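Local coordinates for outer membrane porin protein 32 (PDB 2FGQ), which forms anion-selective channels across the bacterial outer membrane as a homotrimer and binds D-malate in its pore, at residues Gln192-Ala195 with Ala200-Arg203; Arg119-Gly124 with Tyr262-Ile267; Pro96-Leu101 with Asn130-Asn135. All coordinates share one frame; numbering follows the deposited sequence.

Contact 1: Gln192-Ala195 with Ala200-Arg203; sequences QKTA and ATDR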
loop_
_atom_site.group_PDB
_atom_site.type_symbol
_atom_site.label_atom_id
_atom_site.label_comp_id
_atom_site.label_asym_id
_atom_site.label_seq_id
_atom_site.Cartn_x
_atom_site.Cartn_y
_atom_site.Cartn_z
ATOM N N GLN A 192 0.436 -25.245 15.317
ATOM C CA GLN A 192 -0.574 -24.258 14.912
ATOM C C GLN A 192 -1.944 -24.902 14.924
ATOM O O GLN A 192 -2.084 -26.103 14.707
ATOM C CB GLN A 192 -0.291 -23.653 13.524
ATOM C CG GLN A 192 0.883 -22.842 13.499
ATOM C CD GLN A 192 1.233 -22.216 12.132
ATOM O OE1 GLN A 192 2.395 -21.896 11.914
ATOM N NE2 GLN A 192 0.234 -21.979 11.258
ATOM N N LYS A 193 -2.955 -24.092 15.206
ATOM C CA LYS A 193 -4.337 -24.527 15.046
ATOM C C LYS A 193 -4.825 -24.102 13.657
ATOM O O LYS A 193 -4.646 -22.968 13.244
ATOM C CB LYS A 193 -5.219 -23.918 16.126
ATOM C CG LYS A 193 -4.892 -24.354 17.538
ATOM C CD LYS A 193 -5.248 -25.799 17.774
ATOM C CE LYS A 193 -4.924 -26.299 19.168
ATOM N NZ LYS A 193 -5.522 -27.691 19.344
ATOM N N THR A 194 -5.515 -24.999 12.982
ATOM C CA THR A 194 -6.078 -24.714 11.692
ATOM C C THR A 194 -7.327 -25.513 11.406
ATOM O O THR A 194 -7.924 -26.100 12.309
ATOM C CB THR A 194 -4.999 -24.851 10.638
ATOM O OG1 THR A 194 -5.456 -24.265 9.393
ATOM C CG2 THR A 194 -4.557 -26.288 10.365
ATOM N N ALA A 195 -7.728 -25.514 10.146
ATOM C CA ALA A 195 -8.810 -26.367 9.664
ATOM C C ALA A 195 -8.437 -26.898 8.304
ATOM O O ALA A 195 -7.757 -26.212 7.545
ATOM C CB ALA A 195 -10.164 -25.602 9.622
ATOM N N ALA A 200 -11.466 -29.028 12.299
ATOM C CA ALA A 200 -10.369 -28.588 13.164
ATOM C C ALA A 200 -9.203 -29.567 13.046
ATOM O O ALA A 200 -9.408 -30.783 13.081
ATOM C CB ALA A 200 -10.832 -28.518 14.600
ATOM N N THR A 201 -8.003 -29.012 12.939
ATOM C CA THR A 201 -6.777 -29.760 12.631
ATOM C C THR A 201 -5.611 -29.048 13.309
ATOM O O THR A 201 -5.550 -27.825 13.313
ATOM C CB THR A 201 -6.552 -29.799 11.117
ATOM O OG1 THR A 201 -7.598 -30.538 10.468
ATOM C CG2 THR A 201 -5.282 -30.494 10.708
ATOM N N ASP A 202 -4.733 -29.811 13.937
ATOM C CA ASP A 202 -3.470 -29.284 14.450
ATOM C C ASP A 202 -2.400 -29.441 13.378
ATOM O O ASP A 202 -2.291 -30.484 12.745
ATOM C CB ASP A 202 -2.973 -30.088 15.653
ATOM C CG ASP A 202 -3.802 -29.919 16.888
ATOM O OD1 ASP A 202 -4.629 -28.994 16.995
ATOM O OD2 ASP A 202 -3.699 -30.746 17.841
ATOM N N ARG A 203 -1.570 -28.428 13.225
ATOM C CA ARG A 203 -0.406 -28.489 12.377
ATOM C C ARG A 203 0.798 -28.575 13.314
ATOM O O ARG A 203 1.193 -27.593 13.936
ATOM C CB ARG A 203 -0.315 -27.230 11.495
ATOM C CG ARG A 203 0.823 -27.211 10.508
ATOM C CD ARG A 203 1.045 -25.845 9.889
ATOM N NE ARG A 203 1.874 -25.868 8.687
ATOM C CZ ARG A 203 3.198 -26.055 8.692
ATOM N NH1 ARG A 203 3.872 -26.162 9.844
ATOM N NH2 ARG A 203 3.843 -26.075 7.545
#
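Four backbone hydrogen bonds join Gln192-Ala195 to Ala200-Arg203, the two arms of an antiparallel beta hairpin. Gln192 and Arg203 form one hydrogen-bonded pair. Arg203 N lies 2.8 Å from Gln192 O, and Gln192 N lies 2.8 Å from Arg203 O. Thr194 and Thr201 form the other pair, and it is less even. Thr194 N reaches Thr201 O at 2.8 Å. In return, Thr201 N meets Thr194 O at 3.0 Å. Thr194 O and Thr201 O, both acceptors, come within 3.1 Å of each other without bonding.

One salt bridge crosses the strands, at the non-hydrogen-bonded pair Lys193 and Asp202. The lysine chain bends at its second torsion (chi2 -70°) and then runs straight alongside the aspartate. Lys193 NZ thus ends 2.8 Å from Asp202 OD1, on the syn side and 23° out of the carboxylate plane.

Apolar packing lies on the other face of the sheet. Thr194 CG2 rests 4.1 Å from Thr201 CB, with the two threonines side by side. Gln192 CB and Arg203 CB also sit 4.1 Å apart. Their chains continue together, both pointing the same way.

Three of the polar ends on this face reach the long loop folded into the barrel. Gln192 NE2 bonds to Asp128 O, Thr194 OG1 to Asp129 OD2, and Arg203 NE to Asp129 O. Thr201 OG1 instead bonds to Leu199 O in its own strand. Arg203 NH1 also forms a salt bridge with Glu205.

The chemistry therefore differs between the faces. The Lys193-Asp202 face pairs opposite charges within the hairpin. The Gln192-Thr194-Arg203 face turns its donors inward and ties the 16-stranded barrel wall to the loop folded inside it.

Contact 2: Arg119-Gly124 with Tyr262-Ile267; sequences RNWAAG and YDQKAI
Trp121 alone spans the gap to Tyr262 and Gln264, without a polar bond. Its CA is still 8.4 Å from the CA of Gln264; CG, anti to the carbonyl carbon (chi1 -68°), carries the indole across. In its six-membered ring, Trp121 CH2 meets Tyr262 CB at 3.8 Å, and Trp121 CZ3 meets Gln264 CG at 3.8 Å. The two aromatic rings lie obliquely, with planes 41° apart. Arg119 CG packs over one indole face, offset toward the rim.

Polar ends are held separately. Trp121 NE1 bonds to Gly117 O, Tyr262 OH to Met116 N, and Gln264 OE1 to Ser301 OG. Trp121 sits within a type I turn from Asn120 to Ala123. The Asn120 side chain bonds Gly124, just past the turn: N through OD1 and O through ND2. Replacing the indole with an alanine here is likely to open a gap beside Tyr262 and Gln264 and leave Gly117 O without its indole donor.

The contact lies where the pore loop meets the barrel wall. Trp121 also touches Thr238 and Ser240 on strand 235-249, next to strand 253-264, which carries Tyr262 and Gln264. Strand 269-281 lies on the other side of strand 253-264 and touches both.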
loop_
_atom_site.group_PDB
_atom_site.type_symbol
_atom_site.label_atom_id
_atom_site.label_comp_id
_atom_site.label_asym_id
_atom_site.label_seq_id
_atom_site.Cartn_x
_atom_site.Cartn_y
_atom_site.Cartn_z
ATOM N N ARG A 119 5.710 -25.403 4.006
ATOM C CA ARG A 119 4.657 -25.209 3.010
ATOM C C ARG A 119 3.347 -25.807 3.548
ATOM O O ARG A 119 3.338 -26.573 4.525
ATOM C CB ARG A 119 5.033 -25.683 1.601
ATOM C CG ARG A 119 5.043 -27.122 1.445
ATOM C CD ARG A 119 5.485 -27.556 0.030
ATOM N NE ARG A 119 4.551 -27.116 -1.015
ATOM C CZ ARG A 119 3.409 -27.722 -1.320
ATOM N NH1 ARG A 119 3.011 -28.813 -0.688
ATOM N NH2 ARG A 119 2.626 -27.207 -2.256
ATOM N N ASN A 120 2.247 -25.430 2.942
ATOM C CA ASN A 120 0.927 -25.910 3.326
ATOM C C ASN A 120 0.620 -27.255 2.656
ATOM O O ASN A 120 -0.143 -27.362 1.689
ATOM C CB ASN A 120 -0.097 -24.839 2.979
ATOM C CG ASN A 120 -1.468 -25.145 3.501
ATOM O OD1 ASN A 120 -1.688 -26.145 4.230
ATOM N ND2 ASN A 120 -2.417 -24.251 3.181
ATOM N N TRP A 121 1.170 -28.287 3.261
ATOM C CA TRP A 121 1.094 -29.638 2.730
ATOM C C TRP A 121 -0.314 -30.196 2.643
ATOM O O TRP A 121 -0.572 -31.123 1.837
ATOM C CB TRP A 121 1.966 -30.606 3.573
ATOM C CG TRP A 121 3.442 -30.345 3.458
ATOM C CD1 TRP A 121 4.239 -29.737 4.370
ATOM C CD2 TRP A 121 4.283 -30.690 2.360
ATOM N NE1 TRP A 121 5.533 -29.677 3.914
ATOM C CE2 TRP A 121 5.583 -30.245 2.667
ATOM C CE3 TRP A 121 4.070 -31.328 1.121
ATOM C CZ2 TRP A 121 6.663 -30.434 1.802
ATOM C CZ3 TRP A 121 5.150 -31.496 0.252
ATOM C CH2 TRP A 121 6.422 -31.049 0.600
ATOM N N ALA A 122 -1.210 -29.691 3.507
ATOM C CA ALA A 122 -2.557 -30.260 3.673
ATOM C C ALA A 122 -3.663 -29.387 3.153
ATOM O O ALA A 122 -4.836 -29.663 3.408
ATOM C CB ALA A 122 -2.812 -30.519 5.130
ATOM N N ALA A 123 -3.308 -28.316 2.464
ATOM C CA ALA A 123 -4.316 -27.297 2.116
ATOM C C ALA A 123 -5.131 -26.833 3.331
ATOM O O ALA A 123 -6.367 -26.633 3.291
ATOM C CB ALA A 123 -5.245 -27.781 0.958
ATOM N N GLY A 124 -4.418 -26.598 4.428
ATOM C CA GLY A 124 -5.003 -25.913 5.565
ATOM C C GLY A 124 -5.580 -24.562 5.175
ATOM O O GLY A 124 -5.117 -23.896 4.238
ATOM N N TYR A 262 11.098 -35.009 -0.341
ATOM C CA TYR A 262 9.813 -34.794 0.300
ATOM C C TYR A 262 9.008 -36.082 0.208
ATOM O O TYR A 262 8.604 -36.507 -0.878
ATOM C CB TYR A 262 9.078 -33.625 -0.373
ATOM C CG TYR A 262 9.963 -32.420 -0.473
ATOM C CD1 TYR A 262 10.260 -31.685 0.648
ATOM C CD2 TYR A 262 10.571 -32.069 -1.674
ATOM C CE1 TYR A 262 11.103 -30.592 0.596
ATOM C CE2 TYR A 262 11.414 -30.961 -1.750
ATOM C CZ TYR A 262 11.662 -30.217 -0.612
ATOM O OH TYR A 262 12.514 -29.147 -0.650
ATOM N N ASP A 263 8.812 -36.685 1.366
ATOM C CA ASP A 263 8.095 -37.938 1.504
ATOM C C ASP A 263 6.693 -37.657 2.006
ATOM O O ASP A 263 6.471 -37.410 3.187
ATOM C CB ASP A 263 8.852 -38.865 2.429
ATOM C CG ASP A 263 8.274 -40.253 2.459
ATOM O OD1 ASP A 263 7.285 -40.537 1.735
ATOM O OD2 ASP A 263 8.776 -41.123 3.185
ATOM N N GLN A 264 5.755 -37.660 1.065
ATOM C CA GLN A 264 4.391 -37.228 1.264
ATOM C C GLN A 264 3.528 -38.437 1.573
ATOM O O GLN A 264 3.035 -39.097 0.676
ATOM C CB GLN A 264 3.915 -36.495 0.004
ATOM C CG GLN A 264 4.764 -35.284 -0.282
ATOM C CD GLN A 264 4.799 -34.924 -1.759
ATOM O OE1 GLN A 264 5.727 -35.344 -2.522
ATOM N NE2 GLN A 264 3.805 -34.161 -2.181
ATOM N N LYS A 265 3.366 -38.724 2.857
ATOM C CA LYS A 265 2.736 -39.992 3.281
ATOM C C LYS A 265 1.300 -40.125 2.882
ATOM O O LYS A 265 0.826 -41.239 2.643
ATOM C CB LYS A 265 2.882 -40.247 4.784
ATOM C CG LYS A 265 4.298 -40.236 5.239
ATOM C CD LYS A 265 5.110 -41.362 4.642
ATOM C CE LYS A 265 6.352 -41.660 5.440
ATOM N NZ LYS A 265 7.167 -42.738 4.811
ATOM N N ALA A 266 0.578 -39.019 2.791
ATOM C CA ALA A 266 -0.832 -39.106 2.523
ATOM C C ALA A 266 -1.121 -39.569 1.105
ATOM O O ALA A 266 -2.226 -40.047 0.852
ATOM C CB ALA A 266 -1.516 -37.758 2.799
ATOM N N ILE A 267 -0.174 -39.406 0.187
ATOM C CA ILE A 267 -0.318 -39.877 -1.181
ATOM C C ILE A 267 0.723 -40.959 -1.528
ATOM O O ILE A 267 0.902 -41.296 -2.702
ATOM C CB ILE A 267 -0.247 -38.654 -2.186
ATOM C CG1 ILE A 267 1.034 -37.855 -1.964
ATOM C CG2 ILE A 267 -1.466 -37.785 -1.981
ATOM C CD1 ILE A 267 1.399 -36.954 -3.084
#

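Contact 3: Pro96-Leu101 with Asn130-Asn135; sequences PTSQKL and NGIRAN. With MLT (D-malate), chain H.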
loop_
_atom_site.group_PDB
_atom_site.type_symbol
_atom_site.label_atom_id
_atom_site.label_comp_id
_atom_site.label_asym_id
_atom_site.label_seq_id
_atom_site.Cartn_x
_atom_site.Cartn_y
_atom_site.Cartn_z
ATOM N N PRO A 96 9.465 -17.991 15.535
ATOM C CA PRO A 96 10.850 -18.362 15.888
ATOM C C PRO A 96 11.346 -19.614 15.192
ATOM O O PRO A 96 12.513 -19.673 14.829
ATOM C CB PRO A 96 10.781 -18.541 17.403
ATOM C CG PRO A 96 9.648 -17.734 17.824
ATOM C CD PRO A 96 8.623 -17.815 16.733
ATOM N N THR A 97 10.479 -20.599 15.005
ATOM C CA THR A 97 10.902 -21.850 14.375
ATOM C C THR A 97 11.333 -21.642 12.914
ATOM O O THR A 97 12.375 -22.155 12.511
ATOM C CB THR A 97 9.782 -22.899 14.500
ATOM O OG1 THR A 97 8.498 -22.309 14.239
ATOM C CG2 THR A 97 9.745 -23.413 15.943
ATOM N N SER A 98 10.597 -20.850 12.144
ATOM C CA SER A 98 11.007 -20.601 10.775
ATOM C C SER A 98 12.201 -19.655 10.703
ATOM O O SER A 98 13.114 -19.882 9.907
ATOM C CB SER A 98 9.862 -20.054 9.924
ATOM O OG SER A 98 9.554 -18.747 10.351
ATOM N N GLN A 99 12.208 -18.623 11.542
ATOM C CA GLN A 99 13.303 -17.659 11.559
ATOM C C GLN A 99 14.644 -18.367 11.742
ATOM O O GLN A 99 15.615 -18.102 11.034
ATOM C CB GLN A 99 13.104 -16.593 12.622
ATOM C CG GLN A 99 14.096 -15.445 12.440
ATOM C CD GLN A 99 13.913 -14.361 13.415
ATOM O OE1 GLN A 99 13.294 -13.349 13.105
ATOM N NE2 GLN A 99 14.479 -14.534 14.602
ATOM N N LYS A 100 14.679 -19.309 12.662
ATOM C CA LYS A 100 15.941 -19.961 12.961
ATOM C C LYS A 100 16.245 -21.094 11.993
ATOM O O LYS A 100 17.384 -21.240 11.558
ATOM C CB LYS A 100 15.906 -20.488 14.393
ATOM C CG LYS A 100 17.279 -20.944 14.899
ATOM C CD LYS A 100 18.242 -19.786 15.079
ATOM C CE LYS A 100 19.442 -20.144 15.947
ATOM N NZ LYS A 100 20.286 -21.112 15.295
ATOM N N LEU A 101 15.262 -21.913 11.668
ATOM C CA LEU A 101 15.559 -23.133 10.919
ATOM C C LEU A 101 15.722 -22.861 9.410
ATOM O O LEU A 101 16.439 -23.590 8.730
ATOM C CB LEU A 101 14.508 -24.206 11.153
ATOM C CG LEU A 101 14.678 -24.997 12.465
ATOM C CD1 LEU A 101 15.887 -25.914 12.344
ATOM C CD2 LEU A 101 14.771 -24.147 13.690
ATOM N N ASN A 130 1.758 -22.381 5.961
ATOM C CA ASN A 130 3.121 -22.775 5.622
ATOM C C ASN A 130 4.090 -22.728 6.812
ATOM O O ASN A 130 5.248 -23.090 6.668
ATOM C CB ASN A 130 3.684 -21.981 4.424
ATOM C CG ASN A 130 3.710 -20.474 4.619
ATOM O OD1 ASN A 130 3.861 -19.721 3.602
ATOM N ND2 ASN A 130 3.547 -20.014 5.835
ATOM N N GLY A 131 3.618 -22.296 7.971
ATOM C CA GLY A 131 4.434 -22.272 9.168
ATOM C C GLY A 131 5.532 -21.237 9.197
ATOM O O GLY A 131 6.452 -21.328 10.011
ATOM N N ILE A 132 5.444 -20.218 8.327
ATOM C CA ILE A 132 6.533 -19.248 8.208
ATOM C C ILE A 132 6.326 -17.980 9.098
ATOM O O ILE A 132 7.195 -17.640 9.890
ATOM C CB ILE A 132 6.788 -18.899 6.737
ATOM C CG1 ILE A 132 7.208 -20.135 5.960
ATOM C CG2 ILE A 132 7.840 -17.809 6.665
ATOM C CD1 ILE A 132 7.411 -19.941 4.467
ATOM N N ARG A 133 5.199 -17.291 8.960
ATOM C CA ARG A 133 4.905 -16.123 9.750
ATOM C C ARG A 133 3.596 -16.311 10.524
ATOM O O ARG A 133 2.827 -17.222 10.226
ATOM C CB ARG A 133 4.789 -14.909 8.850
ATOM C CG ARG A 133 6.088 -14.460 8.264
ATOM C CD ARG A 133 5.982 -13.238 7.339
ATOM N NE ARG A 133 7.314 -12.749 6.989
ATOM C CZ ARG A 133 8.099 -13.297 6.081
ATOM N NH1 ARG A 133 7.667 -14.308 5.336
ATOM N NH2 ARG A 133 9.324 -12.823 5.924
ATOM N N ALA A 134 3.337 -15.422 11.472
ATOM C CA ALA A 134 2.066 -15.387 12.172
ATOM C C ALA A 134 1.613 -13.967 12.447
ATOM O O ALA A 134 2.428 -13.133 12.842
ATOM C CB ALA A 134 2.177 -16.104 13.533
ATOM N N ASN A 135 0.314 -13.739 12.301
ATOM C CA ASN A 135 -0.344 -12.568 12.891
ATOM C C ASN A 135 -0.402 -12.701 14.402
ATOM O O ASN A 135 -0.374 -13.804 14.953
ATOM C CB ASN A 135 -1.785 -12.441 12.373
ATOM C CG ASN A 135 -1.890 -12.240 10.841
ATOM O OD1 ASN A 135 -2.870 -12.677 10.185
ATOM N ND2 ASN A 135 -0.960 -11.594 10.307
HETATM C C1 MLT H . 11.621 -14.539 3.899
HETATM O O1 MLT H . 12.122 -14.303 2.680
HETATM O O2 MLT H . 12.122 -13.985 4.965
HETATM C C2 MLT H . 10.510 -15.488 4.161
HETATM O O3 MLT H . 9.551 -15.421 3.137
HETATM C C3 MLT H . 11.105 -16.872 4.373
HETATM C C4 MLT H . 12.263 -16.696 5.334
HETATM O O4 MLT H . 13.063 -15.655 5.321
HETATM O O5 MLT H . 12.515 -17.563 6.233
HETATM O O HOH W 1 7.082 -23.050 12.092
#
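Ser98 OG donates to Ile132 O over only 2.6 Å, the one direct hydrogen bond between the two segments. It arrives in the carbonyl plane, on a lone pair. The hydroxyl sits between the backbone N and the carbonyl carbon of its own residue (chi1 69°), which turns it toward Ile132. Val95 O is a second hydrogen-bond partner of the hydroxyl, so the two carbonyls share its one proton. Beside the bond, Ser98 CB packs 3.6 Å from Gly131 O.

A water makes a second link. It accepts from Thr97 OG1 at 2.7 Å and donates to Gly131 O at 2.8 Å. Gly131 has a positive phi, which favours glycine at this bend. Thr97 OG1 has a further partner in Tyr171 OH.

Both segments belong to the long loop between strands 86-90 and 137-141. In the 16-stranded porin fold this is loop L3, which folds into the barrel and narrows the channel. Here the short helix 96-101 is fastened to the returning end of the same loop. Strand 133-134 pairs with strand 93-94 just beside it.

The end of the Arg133 side chain meets the bound D-malate. Its chain is extended from CG to NE, and the ligand lies at the edge of the guanidinium. Arg133 NH1 donates almost straight to malate O3, the hydroxyl, at 3.1 Å and 175°. Arg133 NH2 donates to carboxylate oxygen O2 of malate at 3.2 Å, on a more bent path. Arg133 NE bonds to Arg75 O, which would limit the turning of the guanidinium. Arg75, Thr36 and Thr102 also hydrogen-bond the malate.

All three contacts are mostly buried, though Lys193 and Asp202 of contact 1, Trp121 of contact 2 and Arg133 of contact 3 are partly exposed. The centre of contact 3 is about 7 Å from the chain centre, against about 20 Å and 16 Å for contacts 1 and 2. Contact 1 joins neighbouring wall strands, contact 2 joins the pore loop to the wall, and contact 3 ties that loop to itself. Their chemistry follows: strand pairing with a salt bridge, then apolar packing, then a hydroxyl, a water and a ligand. Residues 119-124 and 130-135 come from one loop, and Arg119 packs on Asn130. Arg203 of contact 1 probably hydrogen-bonds through NH2 to Arg119 O of contact 2.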